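Local coordinates for Non-structural polyprotein (Sindbis virus, PDB 4GUA) that probably cleaves the viral polyprotein through its cysteine protease, and also carries methyltransferase-like, macro and zinc-binding domains of the replication machinery, at residues Phe238-Asp243 against Lys268-Ala273; Ser184-Glu189 against Phe226-Thr231; Glu351-Cys356 against Arg377-Arg382. All coordinates share one frame; numbering follows the deposited sequence.

Interaction 1: Phe238-Asp243 against Lys268-Ala273; sequences FQQCED and KSYGYA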
loop_
_atom_site.group_PDB
_atom_site.type_symbol
_atom_site.label_atom_id
_atom_site.label_comp_id
_atom_site.label_asym_id
_atom_site.label_seq_id
_atom_site.Cartn_x
_atom_site.Cartn_y
_atom_site.Cartn_z
ATOM N N PHE A 238 -7.300 11.661 -9.808
ATOM C CA PHE A 238 -6.487 12.017 -8.656
ATOM C C PHE A 238 -7.203 12.997 -7.733
ATOM O O PHE A 238 -7.196 12.816 -6.512
ATOM C CB PHE A 238 -5.153 12.623 -9.096
ATOM C CG PHE A 238 -4.158 12.725 -7.981
ATOM C CD1 PHE A 238 -4.127 13.846 -7.160
ATOM C CD2 PHE A 238 -3.285 11.681 -7.721
ATOM C CE1 PHE A 238 -3.216 13.935 -6.114
ATOM C CE2 PHE A 238 -2.375 11.761 -6.681
ATOM C CZ PHE A 238 -2.343 12.889 -5.873
ATOM N N GLN A 239 -7.835 14.020 -8.304
ATOM C CA GLN A 239 -8.530 15.018 -7.496
ATOM C C GLN A 239 -9.709 14.398 -6.774
ATOM O O GLN A 239 -10.041 14.790 -5.665
ATOM C CB GLN A 239 -9.018 16.184 -8.351
ATOM C CG GLN A 239 -9.650 17.309 -7.549
ATOM C CD GLN A 239 -9.758 18.596 -8.347
ATOM O OE1 GLN A 239 -10.569 18.702 -9.268
ATOM N NE2 GLN A 239 -8.937 19.582 -7.998
ATOM N N GLN A 240 -10.361 13.447 -7.426
ATOM C CA GLN A 240 -11.501 12.788 -6.820
ATOM C C GLN A 240 -11.046 11.983 -5.605
ATOM O O GLN A 240 -11.721 11.967 -4.580
ATOM C CB GLN A 240 -12.207 11.890 -7.836
ATOM C CG GLN A 240 -13.546 11.380 -7.359
ATOM C CD GLN A 240 -14.378 10.800 -8.471
ATOM O OE1 GLN A 240 -13.852 10.277 -9.447
ATOM N NE2 GLN A 240 -15.690 10.879 -8.326
ATOM N N CYS A 241 -9.892 11.327 -5.715
ATOM C CA CYS A 241 -9.341 10.581 -4.588
ATOM C C CYS A 241 -9.104 11.524 -3.423
ATOM O O CYS A 241 -9.494 11.227 -2.292
ATOM C CB CYS A 241 -8.037 9.870 -4.971
ATOM S SG CYS A 241 -8.277 8.355 -5.945
ATOM N N GLU A 242 -8.451 12.650 -3.707
ATOM C CA GLU A 242 -8.189 13.671 -2.702
ATOM C C GLU A 242 -9.470 14.076 -1.977
ATOM O O GLU A 242 -9.534 14.012 -0.757
ATOM C CB GLU A 242 -7.546 14.910 -3.342
ATOM C CG GLU A 242 -6.121 14.704 -3.845
ATOM C CD GLU A 242 -5.507 15.988 -4.413
ATOM O OE1 GLU A 242 -6.106 16.588 -5.332
ATOM O OE2 GLU A 242 -4.423 16.401 -3.938
ATOM N N ASP A 243 -10.493 14.469 -2.730
ATOM C CA ASP A 243 -11.770 14.903 -2.153
ATOM C C ASP A 243 -12.433 13.806 -1.341
ATOM O O ASP A 243 -13.171 14.083 -0.399
ATOM C CB ASP A 243 -12.741 15.340 -3.253
ATOM C CG ASP A 243 -12.368 16.668 -3.873
ATOM O OD1 ASP A 243 -11.573 17.411 -3.265
ATOM O OD2 ASP A 243 -12.880 16.973 -4.966
ATOM N N LYS A 268 -17.118 2.119 -0.949
ATOM C CA LYS A 268 -16.898 2.733 -2.248
ATOM C C LYS A 268 -15.702 3.698 -2.220
ATOM O O LYS A 268 -15.557 4.523 -1.310
ATOM C CB LYS A 268 -18.163 3.463 -2.704
ATOM C CG LYS A 268 -17.934 4.366 -3.901
ATOM C CD LYS A 268 -19.203 5.070 -4.343
ATOM C CE LYS A 268 -20.224 4.105 -4.924
ATOM N NZ LYS A 268 -21.448 4.827 -5.371
ATOM N N SER A 269 -14.846 3.579 -3.231
ATOM C CA SER A 269 -13.694 4.453 -3.378
ATOM C C SER A 269 -13.424 4.715 -4.845
ATOM O O SER A 269 -14.031 4.120 -5.723
ATOM C CB SER A 269 -12.440 3.831 -2.758
ATOM O OG SER A 269 -11.853 2.873 -3.629
ATOM N N TYR A 270 -12.539 5.665 -5.086
ATOM C CA TYR A 270 -11.988 5.948 -6.403
ATOM C C TYR A 270 -10.572 5.366 -6.563
ATOM O O TYR A 270 -9.812 5.765 -7.437
ATOM C CB TYR A 270 -12.142 7.435 -6.697
ATOM C CG TYR A 270 -13.594 7.818 -6.481
ATOM C CD1 TYR A 270 -14.511 7.753 -7.523
ATOM C CD2 TYR A 270 -14.065 8.164 -5.216
ATOM C CE1 TYR A 270 -15.843 8.062 -7.325
ATOM C CE2 TYR A 270 -15.402 8.480 -5.007
ATOM C CZ TYR A 270 -16.286 8.422 -6.066
ATOM O OH TYR A 270 -17.615 8.727 -5.871
ATOM N N GLY A 271 -10.200 4.490 -5.636
ATOM C CA GLY A 271 -8.848 3.973 -5.544
ATOM C C GLY A 271 -8.191 4.736 -4.416
ATOM O O GLY A 271 -8.873 5.491 -3.717
ATOM N N TYR A 272 -6.899 4.525 -4.194
ATOM C CA TYR A 272 -6.137 5.473 -3.396
ATOM C C TYR A 272 -4.986 6.034 -4.229
ATOM O O TYR A 272 -3.848 5.575 -4.121
ATOM C CB TYR A 272 -5.559 4.715 -2.202
ATOM C CG TYR A 272 -5.046 3.338 -2.602
ATOM C CD1 TYR A 272 -5.915 2.261 -2.746
ATOM C CD2 TYR A 272 -3.698 3.127 -2.870
ATOM C CE1 TYR A 272 -5.447 1.014 -3.128
ATOM C CE2 TYR A 272 -3.227 1.888 -3.247
ATOM C CZ TYR A 272 -4.100 0.834 -3.376
ATOM O OH TYR A 272 -3.614 -0.403 -3.753
ATOM N N ALA A 273 -5.228 7.123 -4.939
ATOM C CA ALA A 273 -4.201 7.643 -5.828
ATOM C C ALA A 273 -3.247 8.543 -5.064
ATOM O O ALA A 273 -2.036 8.486 -5.240
ATOM C CB ALA A 273 -4.825 8.383 -6.998
#

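Interaction 2: Ser184-Glu189 against Phe226-Thr231; sequences SEEKIE and FINIGT. With SO4 (sulfate ion), chain G.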
loop_
_atom_site.group_PDB
_atom_site.type_symbol
_atom_site.label_atom_id
_atom_site.label_comp_id
_atom_site.label_asym_id
_atom_site.label_seq_id
_atom_site.Cartn_x
_atom_site.Cartn_y
_atom_site.Cartn_z
ATOM N N SER A 184 -25.995 4.631 2.490
ATOM C CA SER A 184 -26.195 4.975 1.084
ATOM C C SER A 184 -27.110 6.187 0.962
ATOM O O SER A 184 -27.943 6.409 1.833
ATOM C CB SER A 184 -26.807 3.765 0.354
ATOM O OG SER A 184 -27.059 4.024 -1.018
ATOM N N GLU A 185 -26.963 6.978 -0.099
ATOM C CA GLU A 185 -27.883 8.095 -0.319
ATOM C C GLU A 185 -29.195 7.670 -0.990
ATOM O O GLU A 185 -30.209 8.365 -0.896
ATOM C CB GLU A 185 -27.222 9.196 -1.140
ATOM C CG GLU A 185 -28.169 10.356 -1.396
ATOM C CD GLU A 185 -27.474 11.660 -1.711
ATOM O OE1 GLU A 185 -26.314 11.852 -1.282
ATOM O OE2 GLU A 185 -28.100 12.500 -2.394
ATOM N N GLU A 186 -29.180 6.521 -1.656
ATOM C CA GLU A 186 -30.348 6.037 -2.383
ATOM C C GLU A 186 -30.680 4.647 -1.880
ATOM O O GLU A 186 -29.787 3.895 -1.504
ATOM C CB GLU A 186 -30.087 6.038 -3.897
ATOM C CG GLU A 186 -29.007 7.026 -4.352
ATOM C CD GLU A 186 -27.605 6.437 -4.395
ATOM O OE1 GLU A 186 -27.395 5.340 -3.833
ATOM O OE2 GLU A 186 -26.702 7.097 -4.961
ATOM N N LYS A 187 -31.966 4.311 -1.862
ATOM C CA LYS A 187 -32.394 3.047 -1.277
ATOM C C LYS A 187 -31.800 1.895 -2.067
ATOM O O LYS A 187 -31.636 1.976 -3.278
ATOM C CB LYS A 187 -33.921 2.943 -1.254
ATOM C CG LYS A 187 -34.443 1.685 -0.576
ATOM C CD LYS A 187 -35.964 1.674 -0.517
ATOM C CE LYS A 187 -36.511 0.444 0.209
ATOM N NZ LYS A 187 -36.285 0.481 1.677
ATOM N N ILE A 188 -31.447 0.833 -1.360
ATOM C CA ILE A 188 -30.907 -0.356 -1.991
ATOM C C ILE A 188 -31.882 -1.509 -1.837
ATOM O O ILE A 188 -32.272 -1.857 -0.726
ATOM C CB ILE A 188 -29.539 -0.720 -1.390
ATOM C CG1 ILE A 188 -28.474 0.221 -1.958
ATOM C CG2 ILE A 188 -29.189 -2.183 -1.667
ATOM C CD1 ILE A 188 -27.091 -0.048 -1.452
ATOM N N GLU A 189 -32.283 -2.084 -2.966
ATOM C CA GLU A 189 -33.206 -3.208 -2.970
ATOM C C GLU A 189 -32.464 -4.538 -3.017
ATOM O O GLU A 189 -31.811 -4.868 -4.006
ATOM C CB GLU A 189 -34.160 -3.094 -4.160
ATOM C CG GLU A 189 -35.034 -1.843 -4.128
ATOM C CD GLU A 189 -36.131 -1.909 -3.073
ATOM O OE1 GLU A 189 -36.438 -3.023 -2.591
ATOM O OE2 GLU A 189 -36.681 -0.841 -2.720
ATOM N N PHE A 226 -21.751 -2.079 4.226
ATOM C CA PHE A 226 -21.602 -1.642 2.846
ATOM C C PHE A 226 -21.767 -0.119 2.813
ATOM O O PHE A 226 -22.866 0.400 3.005
ATOM C CB PHE A 226 -22.663 -2.344 1.988
ATOM C CG PHE A 226 -22.661 -1.928 0.549
ATOM C CD1 PHE A 226 -21.619 -2.284 -0.290
ATOM C CD2 PHE A 226 -23.712 -1.187 0.029
ATOM C CE1 PHE A 226 -21.617 -1.898 -1.622
ATOM C CE2 PHE A 226 -23.712 -0.797 -1.300
ATOM C CZ PHE A 226 -22.665 -1.154 -2.126
ATOM N N ILE A 227 -20.666 0.589 2.579
ATOM C CA ILE A 227 -20.670 2.040 2.495
ATOM C C ILE A 227 -20.757 2.417 1.029
ATOM O O ILE A 227 -19.823 2.188 0.270
ATOM C CB ILE A 227 -19.366 2.651 3.074
ATOM C CG1 ILE A 227 -18.999 2.024 4.419
ATOM C CG2 ILE A 227 -19.484 4.162 3.176
ATOM C CD1 ILE A 227 -20.055 2.197 5.465
ATOM N N ASN A 228 -21.892 2.975 0.633
ATOM C CA ASN A 228 -22.144 3.334 -0.756
ATOM C C ASN A 228 -21.938 4.815 -1.073
ATOM O O ASN A 228 -22.271 5.264 -2.170
ATOM C CB ASN A 228 -23.551 2.894 -1.157
ATOM C CG ASN A 228 -23.695 2.692 -2.644
ATOM O OD1 ASN A 228 -22.711 2.512 -3.360
ATOM N ND2 ASN A 228 -24.932 2.718 -3.122
ATOM N N ILE A 229 -21.435 5.574 -0.102
ATOM C CA ILE A 229 -21.305 7.024 -0.239
ATOM C C ILE A 229 -20.169 7.428 -1.181
ATOM O O ILE A 229 -19.010 7.031 -0.998
ATOM C CB ILE A 229 -21.037 7.684 1.116
ATOM C CG1 ILE A 229 -22.143 7.352 2.122
ATOM C CG2 ILE A 229 -20.934 9.180 0.943
ATOM C CD1 ILE A 229 -23.503 7.907 1.763
ATOM N N GLY A 230 -20.518 8.229 -2.185
ATOM C CA GLY A 230 -19.566 8.714 -3.167
ATOM C C GLY A 230 -19.193 10.175 -3.004
ATOM O O GLY A 230 -19.762 10.875 -2.164
ATOM N N THR A 231 -18.233 10.613 -3.824
ATOM C CA THR A 231 -17.758 12.002 -3.874
ATOM C C THR A 231 -17.800 12.551 -5.301
ATOM O O THR A 231 -17.453 11.837 -6.241
ATOM C CB THR A 231 -16.304 12.078 -3.379
ATOM O OG1 THR A 231 -16.269 11.837 -1.973
ATOM C CG2 THR A 231 -15.665 13.432 -3.684
HETATM S S SO4 G . -30.861 -0.793 -6.622
HETATM O O1 SO4 G . -29.981 -1.862 -7.083
HETATM O O2 SO4 G . -30.061 0.301 -6.077
HETATM O O3 SO4 G . -31.660 -0.296 -7.738
HETATM O O4 SO4 G . -31.747 -1.317 -5.588
#

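Interaction 3: Glu351-Cys356 against Arg377-Arg382; sequences ENIADC and RAIYKR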
loop_
_atom_site.group_PDB
_atom_site.type_symbol
_atom_site.label_atom_id
_atom_site.label_comp_id
_atom_site.label_asym_id
_atom_site.label_seq_id
_atom_site.Cartn_x
_atom_site.Cartn_y
_atom_site.Cartn_z
ATOM N N GLU A 351 -4.067 -36.149 -3.947
ATOM C CA GLU A 351 -3.855 -36.728 -5.271
ATOM C C GLU A 351 -2.485 -36.380 -5.856
ATOM O O GLU A 351 -1.706 -35.636 -5.261
ATOM C CB GLU A 351 -4.933 -36.217 -6.233
ATOM C CG GLU A 351 -6.364 -36.344 -5.724
ATOM C CD GLU A 351 -7.015 -37.660 -6.110
ATOM O OE1 GLU A 351 -6.414 -38.422 -6.901
ATOM O OE2 GLU A 351 -8.133 -37.932 -5.621
ATOM N N ASN A 352 -2.197 -36.948 -7.022
ATOM C CA ASN A 352 -1.000 -36.606 -7.776
ATOM C C ASN A 352 -1.178 -35.243 -8.430
ATOM O O ASN A 352 -2.120 -35.029 -9.196
ATOM C CB ASN A 352 -0.727 -37.666 -8.845
ATOM C CG ASN A 352 0.497 -37.349 -9.684
ATOM O OD1 ASN A 352 1.233 -36.404 -9.395
ATOM N ND2 ASN A 352 0.712 -38.131 -10.737
ATOM N N ILE A 353 -0.271 -34.321 -8.134
ATOM C CA ILE A 353 -0.421 -32.944 -8.585
ATOM C C ILE A 353 -0.395 -32.834 -10.108
ATOM O O ILE A 353 -0.948 -31.889 -10.676
ATOM C CB ILE A 353 0.669 -32.029 -7.976
ATOM C CG1 ILE A 353 0.221 -30.568 -8.012
ATOM C CG2 ILE A 353 2.000 -32.215 -8.697
ATOM C CD1 ILE A 353 1.188 -29.615 -7.334
ATOM N N ALA A 354 0.226 -33.802 -10.773
ATOM C CA ALA A 354 0.295 -33.787 -12.232
ATOM C C ALA A 354 -1.100 -33.787 -12.845
ATOM O O ALA A 354 -1.297 -33.326 -13.972
ATOM C CB ALA A 354 1.089 -34.978 -12.738
ATOM N N ASP A 355 -2.068 -34.295 -12.095
ATOM C CA ASP A 355 -3.434 -34.410 -12.591
ATOM C C ASP A 355 -4.306 -33.203 -12.222
ATOM O O ASP A 355 -5.515 -33.206 -12.464
ATOM C CB ASP A 355 -4.069 -35.717 -12.094
ATOM C CG ASP A 355 -3.522 -36.950 -12.816
ATOM O OD1 ASP A 355 -3.357 -36.891 -14.056
ATOM O OD2 ASP A 355 -3.264 -37.976 -12.146
ATOM N N CYS A 356 -3.698 -32.176 -11.641
ATOM C CA CYS A 356 -4.456 -31.027 -11.151
ATOM C C CYS A 356 -5.323 -30.366 -12.230
ATOM O O CYS A 356 -4.958 -30.326 -13.409
ATOM C CB CYS A 356 -3.513 -29.991 -10.526
ATOM S SG CYS A 356 -2.362 -29.195 -11.670
ATOM N N ARG A 377 9.123 -34.656 -10.116
ATOM C CA ARG A 377 9.116 -35.842 -10.966
ATOM C C ARG A 377 7.844 -35.893 -11.805
ATOM O O ARG A 377 7.893 -36.078 -13.021
ATOM C CB ARG A 377 9.193 -37.109 -10.113
ATOM C CG ARG A 377 9.136 -38.409 -10.914
ATOM C CD ARG A 377 9.049 -39.613 -9.995
ATOM N NE ARG A 377 9.295 -40.880 -10.682
ATOM C CZ ARG A 377 10.435 -41.571 -10.619
ATOM N NH1 ARG A 377 11.463 -41.132 -9.898
ATOM N NH2 ARG A 377 10.550 -42.715 -11.278
ATOM N N ALA A 378 6.704 -35.718 -11.146
ATOM C CA ALA A 378 5.406 -35.790 -11.810
ATOM C C ALA A 378 5.239 -34.677 -12.834
ATOM O O ALA A 378 4.743 -34.899 -13.945
ATOM C CB ALA A 378 4.297 -35.719 -10.778
ATOM N N ILE A 379 5.672 -33.481 -12.457
ATOM C CA ILE A 379 5.530 -32.312 -13.311
ATOM C C ILE A 379 6.390 -32.451 -14.570
ATOM O O ILE A 379 5.966 -32.074 -15.665
ATOM C CB ILE A 379 5.877 -31.030 -12.522
ATOM C CG1 ILE A 379 4.903 -30.884 -11.352
ATOM C CG2 ILE A 379 5.789 -29.797 -13.406
ATOM C CD1 ILE A 379 5.173 -29.711 -10.458
ATOM N N TYR A 380 7.585 -33.012 -14.420
ATOM C CA TYR A 380 8.465 -33.220 -15.566
ATOM C C TYR A 380 7.907 -34.280 -16.512
ATOM O O TYR A 380 7.976 -34.128 -17.731
ATOM C CB TYR A 380 9.867 -33.636 -15.115
ATOM C CG TYR A 380 10.628 -34.408 -16.172
ATOM C CD1 TYR A 380 11.233 -33.754 -17.237
ATOM C CD2 TYR A 380 10.730 -35.793 -16.111
ATOM C CE1 TYR A 380 11.928 -34.456 -18.207
ATOM C CE2 TYR A 380 11.420 -36.503 -17.078
ATOM C CZ TYR A 380 12.018 -35.830 -18.125
ATOM O OH TYR A 380 12.706 -36.529 -19.094
ATOM N N LYS A 381 7.367 -35.361 -15.958
ATOM C CA LYS A 381 6.849 -36.429 -16.796
ATOM C C LYS A 381 5.641 -35.978 -17.613
ATOM O O LYS A 381 5.510 -36.361 -18.774
ATOM C CB LYS A 381 6.487 -37.656 -15.966
ATOM C CG LYS A 381 7.694 -38.346 -15.366
ATOM C CD LYS A 381 7.470 -39.826 -15.080
ATOM C CE LYS A 381 6.244 -40.068 -14.195
ATOM N NZ LYS A 381 5.776 -41.491 -14.254
ATOM N N ARG A 382 4.749 -35.187 -17.020
ATOM C CA ARG A 382 3.601 -34.675 -17.777
ATOM C C ARG A 382 3.867 -33.422 -18.626
ATOM O O ARG A 382 3.268 -33.255 -19.691
ATOM C CB ARG A 382 2.405 -34.416 -16.877
ATOM C CG ARG A 382 1.251 -33.839 -17.668
ATOM C CD ARG A 382 0.040 -33.636 -16.809
ATOM N NE ARG A 382 -0.638 -34.892 -16.501
ATOM C CZ ARG A 382 -1.910 -35.158 -16.792
ATOM N NH1 ARG A 382 -2.669 -34.260 -17.411
ATOM N NH2 ARG A 382 -2.425 -36.332 -16.457
#

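Interaction 1: Phe238-Asp243 against Lys268-Ala273
Gln240 and Cys241 of helix 237-257 meet Tyr270 and Ala273 in a buried helix-to-loop contact that closes a beta-alpha-beta crossover. The helix connects strand 224-227 to its parallel neighbour 263-269, and the start of the helix packs on the loop leaving the second strand. The sheet order 3-2-1-4-5-7-6, with strand 305-312 antiparallel to its neighbours, is that of the Rossmann-like methyltransferase fold. Gln240 points CG anti to its backbone N (chi1 -169°) and extends over one face of Tyr270. Gln240 CG makes a CH-pi contact 3.7 Å from the Tyr270 ring centroid, 13° off the normal. Beyond it the amide stacks on the same ring, the two planes 19° apart, with Gln240 CD displaced toward the rim. Outside bonds hold the pair: Gln240 OE1 to Thr303, and Gln240 NE2 and Tyr270 OH both to the backbone of Thr231. Past the ring the loop turns through Gly271, whose backbone angles would press a CB against Tyr270 O and whose N bonds to Ser269 OG at 3.1 Å in an ST turn. Phe238 CD2 lies 3.7 Å from Ala273 CB, while Ala273 O accepts from Arg150. Cys241 SG lies 3.6 Å from Ala273 CB and accepts a weak, bent hydrogen bond from Ala273 N at 3.4 Å.

Interaction 2: Ser184-Glu189 against Phe226-Thr231
Ser184 OG is gripped from two directions, accepting from Asn228 ND2 across the contact and donating to Glu186 O on its own segment. The donated bond is 2.8 Å from Ser184 OG to Glu186 O and meets a lone pair in the carbonyl plane. The accepted bond from Asn228 ND2 to Ser184 OG is longer, 3.3 Å, but fairly straight (157° at the hydrogen), and OG lies close to the amide plane. With OG anti to the Ser184 backbone N (chi1 179°), the hydroxyl is placed to serve both. Asn228 OD1 bonds to Tyr306 OH, with Lys268 NZ as a weak extra partner; bonds at both ends of the amide, to Ser184 OG and to Tyr306 OH, would define which end is ND2 and which OD1. Glu186 OE1 comes within 3.7 Å of Asn228 ND2, its carboxylate steeply tilted to the amide. Apolar contacts flank this polar centre. Ile188 CD1 reaches the edge of the Phe226 ring, 3.5 Å from Phe226 CE2 and near the ring plane, and Ile229 CD1 lies 4.0 Å from Ser184 CA. At the far end of the segment Glu189 N donates to sulfate O4 at 2.8 Å, and Val168 N binds the same ion, probably a crystallisation component. Segment 184-189 follows strand 179-183, and segment 226-231 runs off the end of the parallel neighbour 224-227, so the contact lies at the topological switch point of the methyltransferase-like sheet, with helix 237-257 packing Leu251 on Ile227 and Ile229.

Interaction 3: Glu351-Cys356 against Arg377-Arg382
Asp355 holds CG beside its backbone N (chi1 -74°), and Arg382, extended through CD, bends at chi3 (-75°) to turn NE toward the 3-10 turn 353-355. Asp355 OD1 and Arg382 NH2 then form a salt bridge of 2.6 Å, the carboxylate and guanidinium planes standing 89° apart. Ala354 O lies over one face of the guanidinium, 3.0 Å from Arg382 NE, but the angle is too poor for a hydrogen bond. The salt bridge is exposed and Arg382 also touches a crystal neighbour, which may influence its pose. Beside the salt bridge the contact is apolar: Ala354 CB meets Ala378 CB at 3.8 Å, and the CA atoms of Ala354 and Ala378, 5.5 Å apart, are the closest CA pair of the two segments. Asn352 OD1 lies 3.4 Å from Ala378 CB while accepting from Ala354 N at 3.1 Å, an Asx turn whose donor sits above the carbonyl plane. On the buried side Ile353 CG2 approaches Ile379 CG1 at 4.2 Å. The contact joins the connection between strands 346-349 and 360-364 to helix 375-382 of the macro domain; Ile353 continues onto Val361 and Tyr484, and Ile379 onto Asn363 and Val407, tying both segments to the central sheet.

Overall arrangement
Interactions 1 and 2 share one sheet and touch, their centres about 17 Å apart. Thr231, closing the second segment of interaction 2, joins them: Thr231 N lies 2.9 Å from Tyr270 OH and Thr231 O 2.9 Å from Gln240 NE2, both probable hydrogen bonds. Interaction 2 closes before interaction 1 opens, and strand 224-227 leads into helix 237-257. At interaction 1 a sulfate ion, probably from the crystallisation liquor, lies about 5 Å from the Tyr270 side chain. Interaction 3 belongs to the macro domain, its centre about 46 Å from that of interaction 1 and 49 Å from that of interaction 2. None of the three includes the zinc ligands Cys605, Cys607, Cys630 and Cys648.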